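Local coordinates for protein (glyceraldehyde 3-phosphate dehydrogenase) (Sulfolobus solfataricus, PDB 1B7G) that catalyses the phosphorylating oxidation of D-glyceraldehyde 3-phosphate in glycolysis, using NADP in marked preference to NAD, and works as a homotetramer in a hyperthermophilic archaeon, at the interface of chains A and B. Numbering follows the deposited sequence. Chains: chain A/B, Protein (glyceraldehyde 3-phosphate dehydrogenase).

Contact 1: the interface of chains A and B. Residues chain A 14, 38-39, 42, 172, 272; chain B 263-264, 267.
A:Lys14 reaches B:Glu263 and B:Asp267 by setting CG between its backbone N and carbonyl carbon (chi1 78°) and running extended from there, while B:Glu263 turns back at its second torsion (chi2 68°) to bring OE2 to the same ammonium. The result is a worked case of an ionic network at a subunit interface. NZ of A:Lys14 donates to the anti lone pair of B:Glu263 OE2 at 2.6 Å and to the syn lone pair of B:Asp267 OD2 at 2.7 Å. A:Glu39 OE2, on the same chain, accepts A:Lys14 NZ on its anti lone pair at 3.0 Å and A:Lys172 NZ on its syn lone pair at 2.7 Å. The second lysine would offset some of the negative charge collected here. A:Arg272 extends its NE to B:Asp267 OD1 at 3.0 Å in a nearly straight bond, 166° at the hydrogen; the oxygen lies in the guanidinium plane but is itself met from above the carboxylate plane. Water 1 bridges B:Glu263 OE1 and the backbone N of A:Lys172. Beside the charges, B:Val264 CG2 packs on A:Tyr38 CD2 at 3.5 Å, and A:Ile42 CD1 meets the CB of B:Asp267. Helix 258-267 of chain B thus docks against helices 11-21 and 38-45 of chain A, with the A:Lys172 loop and the 3-10 helix 271-273 at the flanks.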
# COMPACT_ATOMS: atom_id res chain seq x y z
N LYS A 14 -11.13 -1.43 11.32
CA LYS A 14 -10.84 -2.59 10.48
C LYS A 14 -9.55 -3.26 10.94
O LYS A 14 -9.43 -4.50 10.92
CB LYS A 14 -10.86 -2.23 9.01
CG LYS A 14 -9.64 -1.50 8.41
CD LYS A 14 -10.02 -1.04 7.00
CE LYS A 14 -9.09 0.02 6.46
NZ LYS A 14 -9.37 0.32 5.03
N TYR A 38 -17.39 0.11 0.56
CA TYR A 38 -16.49 -0.94 0.18
C TYR A 38 -15.82 -1.62 1.37
O TYR A 38 -15.55 -2.83 1.26
CB TYR A 38 -15.44 -0.52 -0.86
CG TYR A 38 -14.51 0.55 -0.31
CD1 TYR A 38 -14.77 1.90 -0.45
CD2 TYR A 38 -13.31 0.15 0.28
CE1 TYR A 38 -13.89 2.85 0.03
CE2 TYR A 38 -12.44 1.10 0.79
CZ TYR A 38 -12.73 2.44 0.66
OH TYR A 38 -11.87 3.36 1.18
N GLU A 39 -15.60 -0.90 2.48
CA GLU A 39 -15.07 -1.49 3.68
C GLU A 39 -16.08 -2.47 4.29
O GLU A 39 -15.65 -3.59 4.56
CB GLU A 39 -14.63 -0.48 4.74
CG GLU A 39 -13.20 0.06 4.46
CD GLU A 39 -13.02 1.47 5.01
OE1 GLU A 39 -13.99 2.27 4.97
OE2 GLU A 39 -11.92 1.79 5.49
N ILE A 42 -16.28 -5.67 2.00
CA ILE A 42 -15.11 -6.51 2.24
C ILE A 42 -15.13 -7.20 3.58
O ILE A 42 -14.74 -8.39 3.64
CB ILE A 42 -13.80 -5.74 1.97
CG1 ILE A 42 -13.81 -5.28 0.53
CG2 ILE A 42 -12.60 -6.66 2.29
CD1 ILE A 42 -12.60 -4.52 0.04
N LYS A 172 -6.92 7.10 1.59
CA LYS A 172 -8.25 6.79 1.03
C LYS A 172 -9.16 8.01 1.01
O LYS A 172 -10.17 8.02 0.30
CB LYS A 172 -8.91 5.63 1.78
CG LYS A 172 -9.68 6.07 3.04
CD LYS A 172 -9.78 4.93 4.05
CE LYS A 172 -10.79 5.23 5.13
NZ LYS A 172 -10.80 4.20 6.20
N ARG A 272 -1.44 -4.63 4.79
CA ARG A 272 -1.89 -3.27 4.49
C ARG A 272 -0.74 -2.29 4.41
O ARG A 272 -0.95 -1.07 4.40
CB ARG A 272 -2.92 -2.71 5.47
CG ARG A 272 -4.16 -3.52 5.77
CD ARG A 272 -5.32 -2.72 6.29
NE ARG A 272 -6.60 -3.41 6.27
CZ ARG A 272 -6.98 -4.39 7.08
NH1 ARG A 272 -6.16 -4.83 8.02
NH2 ARG A 272 -8.21 -4.91 7.00
N GLU B 263 -7.22 1.51 -1.77
CA GLU B 263 -7.64 1.08 -0.45
C GLU B 263 -8.34 -0.29 -0.57
O GLU B 263 -8.15 -1.14 0.28
CB GLU B 263 -8.60 2.03 0.24
CG GLU B 263 -8.83 1.83 1.72
CD GLU B 263 -7.60 2.14 2.58
OE1 GLU B 263 -6.60 2.69 2.10
OE2 GLU B 263 -7.68 1.83 3.79
N VAL B 264 -9.15 -0.45 -1.61
CA VAL B 264 -9.81 -1.73 -1.87
C VAL B 264 -8.78 -2.85 -2.02
O VAL B 264 -8.93 -3.90 -1.39
CB VAL B 264 -10.69 -1.63 -3.12
CG1 VAL B 264 -11.06 -2.99 -3.69
CG2 VAL B 264 -11.95 -0.82 -2.81
N ASP B 267 -7.19 -3.76 1.53
CA ASP B 267 -8.14 -4.51 2.33
C ASP B 267 -8.41 -5.92 1.78
O ASP B 267 -8.62 -6.85 2.56
CB ASP B 267 -9.44 -3.71 2.41
CG ASP B 267 -9.25 -2.53 3.40
OD1 ASP B 267 -8.14 -2.41 3.94
OD2 ASP B 267 -10.20 -1.76 3.57
O HOH W 1 -6.00 5.16 3.52

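Contact 2: the interface of chains A and B. Residues chain A 259-260, 263; chain B 14, 38-39, 171-172.
A:Ala259, A:Glu260 and A:Glu263 have helical backbone angles and present one side of their helix to B:Gln171 and B:Lys172, loop residues whose phi and psi are also locally helical. The side chains show how one carboxylate can serve several kinds of contact at once. A:Glu263 sends CG anti to its backbone N (chi1 -158°) and then bends, so that its two oxygens face different partners. A:Glu263 OE2 accepts B:Lys14 NZ on its anti lone pair at 2.9 Å, a salt bridge across the interface, while OE1 is joined through water 2 to the backbone N of B:Lys172. Between these two anchors the carboxylate lies against the aliphatic part of B:Lys172, with A:Glu263 CD 3.5 Å from B:Lys172 CB. B:Tyr38 offers a ring edge: CG of A:Glu263 sits in the ring plane, 3.4 Å from the phenol OH, and the carboxylate is turned 78° from the ring.

On the chain B side, B:Glu39 gathers the lysines. B:Glu39 OE2 takes B:Lys14 NZ at 2.8 Å on the anti lone pair and B:Lys172 NZ at 2.7 Å on the syn one, and so probably holds B:Lys14 in place from the second shell. The two acids stay apart, 4.4 Å between A:Glu263 OE2 and B:Glu39 OE2, and the intervening ammonium would ease their mutual repulsion. Toward the start of the helix, A:Glu260 CG packs 3.6 Å from the carbonyl O of B:Lys172, and A:Ala259 lies close to the B:Gln171 carbonyl. Helix 258-267 of chain A is therefore received by the 171-172 loop and by the beginnings of helices 11-21 and 38-45 of chain B.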
# COMPACT_ATOMS: atom_id res chain seq x y z
N ALA A 259 7.67 8.14 2.12
CA ALA A 259 7.23 7.36 0.97
C ALA A 259 8.11 6.13 0.73
O ALA A 259 7.60 5.08 0.33
CB ALA A 259 7.17 8.25 -0.31
N GLU A 260 9.41 6.19 0.95
CA GLU A 260 10.30 5.05 0.83
C GLU A 260 10.08 4.05 1.96
O GLU A 260 10.24 2.84 1.74
CB GLU A 260 11.78 5.51 0.83
CG GLU A 260 12.04 6.24 -0.51
CD GLU A 260 13.32 7.04 -0.50
OE1 GLU A 260 13.83 7.37 0.61
OE2 GLU A 260 13.83 7.35 -1.60
N GLU A 263 7.09 2.12 0.98
CA GLU A 263 7.61 1.17 0.05
C GLU A 263 8.28 -0.02 0.75
O GLU A 263 8.02 -1.14 0.33
CB GLU A 263 8.62 1.78 -0.94
CG GLU A 263 8.74 0.92 -2.20
CD GLU A 263 7.63 0.98 -3.20
OE1 GLU A 263 6.57 1.62 -3.03
OE2 GLU A 263 7.78 0.29 -4.24
N LYS B 14 10.98 -6.09 -9.74
CA LYS B 14 10.66 -6.81 -8.50
C LYS B 14 9.36 -7.55 -8.66
O LYS B 14 9.26 -8.64 -8.09
CB LYS B 14 10.73 -5.98 -7.23
CG LYS B 14 9.59 -5.00 -6.95
CD LYS B 14 10.11 -3.95 -5.93
CE LYS B 14 9.09 -2.82 -5.77
NZ LYS B 14 9.64 -1.79 -4.81
N TYR B 38 17.28 -0.17 -0.60
CA TYR B 38 16.47 -1.05 0.23
C TYR B 38 15.74 -2.11 -0.59
O TYR B 38 15.34 -3.13 -0.01
CB TYR B 38 15.44 -0.22 1.03
CG TYR B 38 14.48 0.54 0.13
CD1 TYR B 38 14.79 1.82 -0.38
CD2 TYR B 38 13.27 -0.02 -0.22
CE1 TYR B 38 13.89 2.50 -1.19
CE2 TYR B 38 12.37 0.67 -1.02
CZ TYR B 38 12.68 1.93 -1.51
OH TYR B 38 11.75 2.57 -2.29
N GLU B 39 15.54 -1.90 -1.89
CA GLU B 39 14.84 -2.90 -2.71
C GLU B 39 15.70 -4.16 -2.80
O GLU B 39 15.21 -5.28 -2.61
CB GLU B 39 14.43 -2.39 -4.10
CG GLU B 39 13.15 -1.56 -4.02
CD GLU B 39 13.06 -0.59 -5.22
OE1 GLU B 39 14.13 -0.11 -5.60
OE2 GLU B 39 11.93 -0.40 -5.65
N GLN B 171 4.71 6.34 -6.13
CA GLN B 171 4.67 6.76 -4.73
C GLN B 171 6.03 6.74 -4.06
O GLN B 171 6.37 7.68 -3.32
CB GLN B 171 3.70 5.85 -4.00
CG GLN B 171 3.27 6.29 -2.61
CD GLN B 171 1.81 5.82 -2.46
OE1 GLN B 171 1.45 4.85 -3.16
NE2 GLN B 171 1.00 6.44 -1.64
N LYS B 172 6.91 5.82 -4.42
CA LYS B 172 8.19 5.70 -3.74
C LYS B 172 9.24 6.72 -4.14
O LYS B 172 10.29 6.89 -3.54
CB LYS B 172 8.70 4.25 -3.98
CG LYS B 172 9.66 4.18 -5.15
CD LYS B 172 9.82 2.79 -5.73
CE LYS B 172 10.66 2.89 -7.02
NZ LYS B 172 11.24 1.58 -7.41
O HOH W 2 5.98 3.18 -5.45

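Contact 1 and contact 2 share a two-fold related core within one interface, their C-alpha centres about 21 Å apart, with the chains exchanged. Each uses Glu263 of helix 258-267 on one subunit and Lys14, Tyr38, Glu39 and Lys172 on the other, so each of these chains is both giver and receiver. Contact 1 samples the end of the helix and contact 2 its start, together tracing its length. Contact 1 lies about 17 Å from A:Cys139 and contact 2 about 16 Å from B:Cys139, the nucleophiles. Paired ionic clusters would suit a hyperthermophilic homotetramer, of which these two chains probably form one pair.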